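Local coordinates for outer membrane protein (Bartonella henselae, PDB 2FI9), which is of unknown function, a member of the uncharacterised DUF498/DUF598 family that has been named an outer membrane protein, at residues Ile59-Val62 against Leu63-Ser66; Arg88-Leu91 against Trp92-Arg95. All coordinates share one frame; numbering follows the deposited sequence.

Contact 1. Residues Ile59-Val62 against Leu63-Ser66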
loop_
_atom_site.group_PDB
_atom_site.type_symbol
_atom_site.label_atom_id
_atom_site.label_comp_id
_atom_site.label_asym_id
_atom_site.label_seq_id
_atom_site.Cartn_x
_atom_site.Cartn_y
_atom_site.Cartn_z
ATOM N N ILE A 59 -2.584 5.629 -6.720
ATOM C CA ILE A 59 -3.690 4.908 -6.097
ATOM C C ILE A 59 -4.745 4.430 -7.116
ATOM O O ILE A 59 -5.764 3.845 -6.745
ATOM C CB ILE A 59 -4.359 5.734 -4.950
ATOM C CG1 ILE A 59 -5.060 6.985 -5.501
ATOM C CG2 ILE A 59 -3.330 6.102 -3.871
ATOM C CD1 ILE A 59 -6.183 7.502 -4.602
ATOM N N SER A 60 -4.480 4.671 -8.393
ATOM C CA SER A 60 -5.423 4.323 -9.457
ATOM C C SER A 60 -5.863 2.849 -9.451
ATOM O O SER A 60 -7.027 2.557 -9.685
ATOM C CB SER A 60 -4.858 4.705 -10.829
ATOM O OG SER A 60 -3.610 4.074 -11.049
ATOM N N ARG A 61 -4.948 1.926 -9.149
ATOM C CA ARG A 61 -5.318 0.508 -9.100
ATOM C C ARG A 61 -6.235 0.192 -7.918
ATOM O O ARG A 61 -7.110 -0.694 -8.016
ATOM C CB ARG A 61 -4.085 -0.388 -9.061
ATOM C CG ARG A 61 -3.480 -0.670 -10.418
ATOM C CD ARG A 61 -2.361 -1.702 -10.278
ATOM N NE ARG A 61 -1.685 -1.986 -11.542
ATOM C CZ ARG A 61 -2.103 -2.871 -12.450
ATOM N NH1 ARG A 61 -3.219 -3.576 -12.264
ATOM N NH2 ARG A 61 -1.398 -3.065 -13.558
ATOM N N VAL A 62 -6.019 0.908 -6.810
ATOM C CA VAL A 62 -6.862 0.783 -5.629
ATOM C C VAL A 62 -8.278 1.245 -5.954
ATOM O O VAL A 62 -9.245 0.540 -5.665
ATOM C CB VAL A 62 -6.302 1.583 -4.436
ATOM C CG1 VAL A 62 -7.302 1.634 -3.285
ATOM C CG2 VAL A 62 -5.028 0.968 -3.969
ATOM N N LEU A 63 -8.398 2.416 -6.570
ATOM C CA LEU A 63 -9.706 2.941 -6.916
ATOM C C LEU A 63 -10.425 1.948 -7.843
ATOM O O LEU A 63 -11.611 1.656 -7.671
ATOM C CB LEU A 63 -9.573 4.326 -7.571
ATOM C CG LEU A 63 -8.981 5.408 -6.637
ATOM C CD1 LEU A 63 -8.777 6.713 -7.388
ATOM C CD2 LEU A 63 -9.855 5.655 -5.400
ATOM N N GLU A 64 -9.691 1.423 -8.812
ATOM C CA GLU A 64 -10.269 0.537 -9.819
ATOM C C GLU A 64 -10.766 -0.793 -9.236
ATOM O O GLU A 64 -11.675 -1.419 -9.783
ATOM C CB GLU A 64 -9.245 0.289 -10.935
ATOM C CG GLU A 64 -8.953 1.543 -11.798
ATOM C CD GLU A 64 -7.653 1.426 -12.614
ATOM O OE1 GLU A 64 -7.147 0.292 -12.772
ATOM O OE2 GLU A 64 -7.147 2.456 -13.118
ATOM N N GLU A 65 -10.160 -1.221 -8.129
ATOM C CA GLU A 65 -10.528 -2.477 -7.478
ATOM C C GLU A 65 -11.289 -2.225 -6.174
ATOM O O GLU A 65 -11.325 -3.087 -5.290
ATOM C CB GLU A 65 -9.273 -3.303 -7.195
ATOM C CG GLU A 65 -8.552 -3.739 -8.438
ATOM C CD GLU A 65 -7.510 -4.826 -8.178
ATOM O OE1 GLU A 65 -7.566 -5.536 -7.137
ATOM O OE2 GLU A 65 -6.624 -4.962 -9.040
ATOM N N SER A 66 -11.936 -1.068 -6.083
ATOM C CA SER A 66 -12.533 -0.614 -4.818
ATOM C C SER A 66 -13.678 -1.518 -4.351
ATOM O O SER A 66 -13.966 -1.589 -3.164
ATOM C CB SER A 66 -13.000 0.832 -4.928
ATOM O OG SER A 66 -14.020 0.969 -5.904
#
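With CG1 of Ile59 set between its own backbone N and carbonyl carbon (chi1 66°) and CG of Leu63 turned anti to its carbonyl carbon (chi1 -64°), the two side chains converge one helical turn apart. Ile59 CD1 meets Leu63 CD1 at 3.9 Å, the chains crossing obliquely. Leu63 CG also lies 3.6 Å from Ile59 O, the same oxygen that accepts the peptide N-H of Leu63 (3.0 Å, N-H...O angle 164°).

On another side of the turn, the extended chain of Glu64 runs back alongside the Ser60 carbonyl: CG comes within 3.0 Å of Ser60 O, which also accepts the N-H of Glu64. The hydroxyl of Ser60 bonds to the carbonyl of Glu57. The helix ends here: Glu65 is the first residue outside helical phi/psi, and its N gives two weak bonds, to Arg61 O (3.1 Å) and Val62 O (3.2 Å). Its carboxylate is held by the hydroxyl of Ser42.

The segment 59-66 therefore has two sides: Ile59 and Leu63 pack against Leu87, Leu90 and Leu91, whereas Ser60 and Glu64 lie on a more exposed, polar one. Split between two bent bonds, Glu65 N probably holds the helix end less firmly than Leu63 N holds the turn before.

Contact 2. Residues Arg88-Leu91 against Trp92-Arg95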
loop_
_atom_site.group_PDB
_atom_site.type_symbol
_atom_site.label_atom_id
_atom_site.label_comp_id
_atom_site.label_asym_id
_atom_site.label_seq_id
_atom_site.Cartn_x
_atom_site.Cartn_y
_atom_site.Cartn_z
ATOM N N ARG A 88 -7.923 12.116 -0.567
ATOM C CA ARG A 88 -8.933 11.878 0.463
ATOM C C ARG A 88 -10.323 11.837 -0.165
ATOM O O ARG A 88 -11.103 10.930 0.125
ATOM C CB ARG A 88 -8.853 12.938 1.580
ATOM C CG ARG A 88 -7.527 12.889 2.375
ATOM C CD ARG A 88 -7.563 13.697 3.653
ATOM N NE ARG A 88 -8.044 15.061 3.476
ATOM C CZ ARG A 88 -7.268 16.146 3.440
ATOM N NH1 ARG A 88 -5.942 16.039 3.571
ATOM N NH2 ARG A 88 -7.814 17.354 3.285
ATOM N N VAL A 89 -10.606 12.804 -1.047
ATOM C CA VAL A 89 -11.849 12.838 -1.832
ATOM C C VAL A 89 -12.060 11.579 -2.686
ATOM O O VAL A 89 -13.109 10.941 -2.596
ATOM C CB VAL A 89 -11.922 14.112 -2.714
ATOM C CG1 VAL A 89 -13.173 14.124 -3.590
ATOM C CG2 VAL A 89 -11.916 15.350 -1.819
ATOM N N LEU A 90 -11.086 11.240 -3.524
ATOM C CA LEU A 90 -11.194 10.055 -4.394
ATOM C C LEU A 90 -11.459 8.771 -3.599
ATOM O O LEU A 90 -12.333 7.969 -3.963
ATOM C CB LEU A 90 -9.919 9.902 -5.220
ATOM C CG LEU A 90 -9.634 10.972 -6.280
ATOM C CD1 LEU A 90 -8.153 10.949 -6.644
ATOM C CD2 LEU A 90 -10.497 10.777 -7.497
ATOM N N LEU A 91 -10.703 8.569 -2.522
ATOM C CA LEU A 91 -10.877 7.374 -1.681
ATOM C C LEU A 91 -12.258 7.369 -1.015
ATOM O O LEU A 91 -12.957 6.341 -0.980
ATOM C CB LEU A 91 -9.751 7.269 -0.660
ATOM C CG LEU A 91 -8.412 6.886 -1.303
ATOM C CD1 LEU A 91 -7.217 7.218 -0.387
ATOM C CD2 LEU A 91 -8.427 5.387 -1.790
ATOM N N TRP A 92 -12.671 8.539 -0.525
ATOM C CA TRP A 92 -13.992 8.696 0.067
ATOM C C TRP A 92 -15.111 8.341 -0.911
ATOM O O TRP A 92 -16.069 7.675 -0.531
ATOM C CB TRP A 92 -14.163 10.136 0.596
ATOM C CG TRP A 92 -15.489 10.404 1.247
ATOM C CD1 TRP A 92 -15.771 10.351 2.581
ATOM C CD2 TRP A 92 -16.710 10.778 0.594
ATOM N NE1 TRP A 92 -17.086 10.664 2.801
ATOM C CE2 TRP A 92 -17.688 10.928 1.598
ATOM C CE3 TRP A 92 -17.068 11.007 -0.745
ATOM C CZ2 TRP A 92 -19.004 11.297 1.313
ATOM C CZ3 TRP A 92 -18.384 11.361 -1.038
ATOM C CH2 TRP A 92 -19.337 11.512 -0.007
ATOM N N GLU A 93 -14.982 8.789 -2.163
ATOM C CA GLU A 93 -15.976 8.518 -3.212
ATOM C C GLU A 93 -16.160 7.029 -3.476
ATOM O O GLU A 93 -17.195 6.610 -3.962
ATOM C CB GLU A 93 -15.555 9.155 -4.532
ATOM C CG GLU A 93 -15.526 10.657 -4.554
ATOM C CD GLU A 93 -15.018 11.210 -5.884
ATOM O OE1 GLU A 93 -14.564 10.427 -6.751
ATOM O OE2 GLU A 93 -15.074 12.438 -6.065
ATOM N N LYS A 94 -15.132 6.242 -3.177
ATOM C CA LYS A 94 -15.170 4.797 -3.429
ATOM C C LYS A 94 -15.395 4.028 -2.131
ATOM O O LYS A 94 -15.274 2.803 -2.107
ATOM C CB LYS A 94 -13.867 4.348 -4.086
ATOM C CG LYS A 94 -13.616 4.915 -5.477
ATOM C CD LYS A 94 -14.525 4.290 -6.501
ATOM C CE LYS A 94 -14.235 4.817 -7.876
ATOM N NZ LYS A 94 -15.297 4.361 -8.797
ATOM N N ARG A 95 -15.718 4.762 -1.061
ATOM C CA ARG A 95 -15.982 4.201 0.264
ATOM C C ARG A 95 -14.828 3.330 0.762
ATOM O O ARG A 95 -15.054 2.277 1.363
ATOM C CB ARG A 95 -17.284 3.378 0.284
ATOM C CG ARG A 95 -18.500 4.030 -0.387
ATOM C CD ARG A 95 -18.979 5.208 0.385
ATOM N NE ARG A 95 -19.890 6.051 -0.393
ATOM C CZ ARG A 95 -19.996 7.372 -0.243
ATOM N NH1 ARG A 95 -19.232 8.004 0.643
ATOM N NH2 ARG A 95 -20.855 8.060 -0.989
HETATM O O HOH W 1 -12.964 8.181 -6.852
#
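Val89 and Glu93 meet in a local contact between neighbouring turns at the C-terminal end of helix 85-93, the helix of a beta-alpha-beta unit between strands 71-75 and 97-101. Trp92 N donates to Arg88 O and Glu93 N to Val89 O, each with an N-H...O angle of 156°, as in regular helix. One residue later the pattern changes. Lys94 N bonds only weakly to Leu90 O, at 3.4 Å, and more closely to Leu91 O, at 3.1 Å, approaching that carbonyl from well above its plane. Arg95, with positive phi, is the C-prime residue of a Schellman motif: its N bonds to Trp92 O, while Ile96 N reaches back to Leu91 O.

The side-chain meetings across the contact centre on Glu93, which touches Val89 and Leu90. Its CG is anti to the carbonyl carbon (chi1 -66°) and the chain runs extended back along the helix, bringing OE2 to 3.5 Å from Val89 CG1, with Leu90 CD2 on the OE1 side. A water joins this glutamate to the backbone, donating to Glu93 OE1 at 2.8 Å and to Leu90 O at 3.0 Å. Trp92 instead holds its CG anti to its backbone N (chi1 -179°), which carries the indole away from the preceding turn. Over one face of that ring, offset toward the rim, lies NH1 of Arg95, 3.3 Å above the plane.

The water gives Leu90 O a second, shorter hydrogen bond where its helical bond is weak, and the Schellman turn hands the chain on toward strand 97-101. The carboxylate of Glu93, near the negative end of the helix dipole, would probably feel some repulsion, partly offset by the water.

In the fold
Neither contact closes a long loop, because each lies within one continuous stretch: contact 1 spans the short helix 60-64, contact 2 the end of helix 85-93. Following the chain from the N terminus, contact 1 comes first, on the helix that leads to strand 71-75; contact 2 follows just before strand 97-101. They are in series, neither nested nor crossed, yet their centres lie about 10 Å apart on the same side of the chain's centre. Leu63 CD2 of contact 1 reaches contact 2, packing 3.9 Å from Leu91 CD2 and 3.8 Å from Lys94 CG. Ser66 OG meets Lys94 CD at 3.4 Å. Two helices are thus packed together, and Val62 rests on strand 36-40 of the mixed sheet.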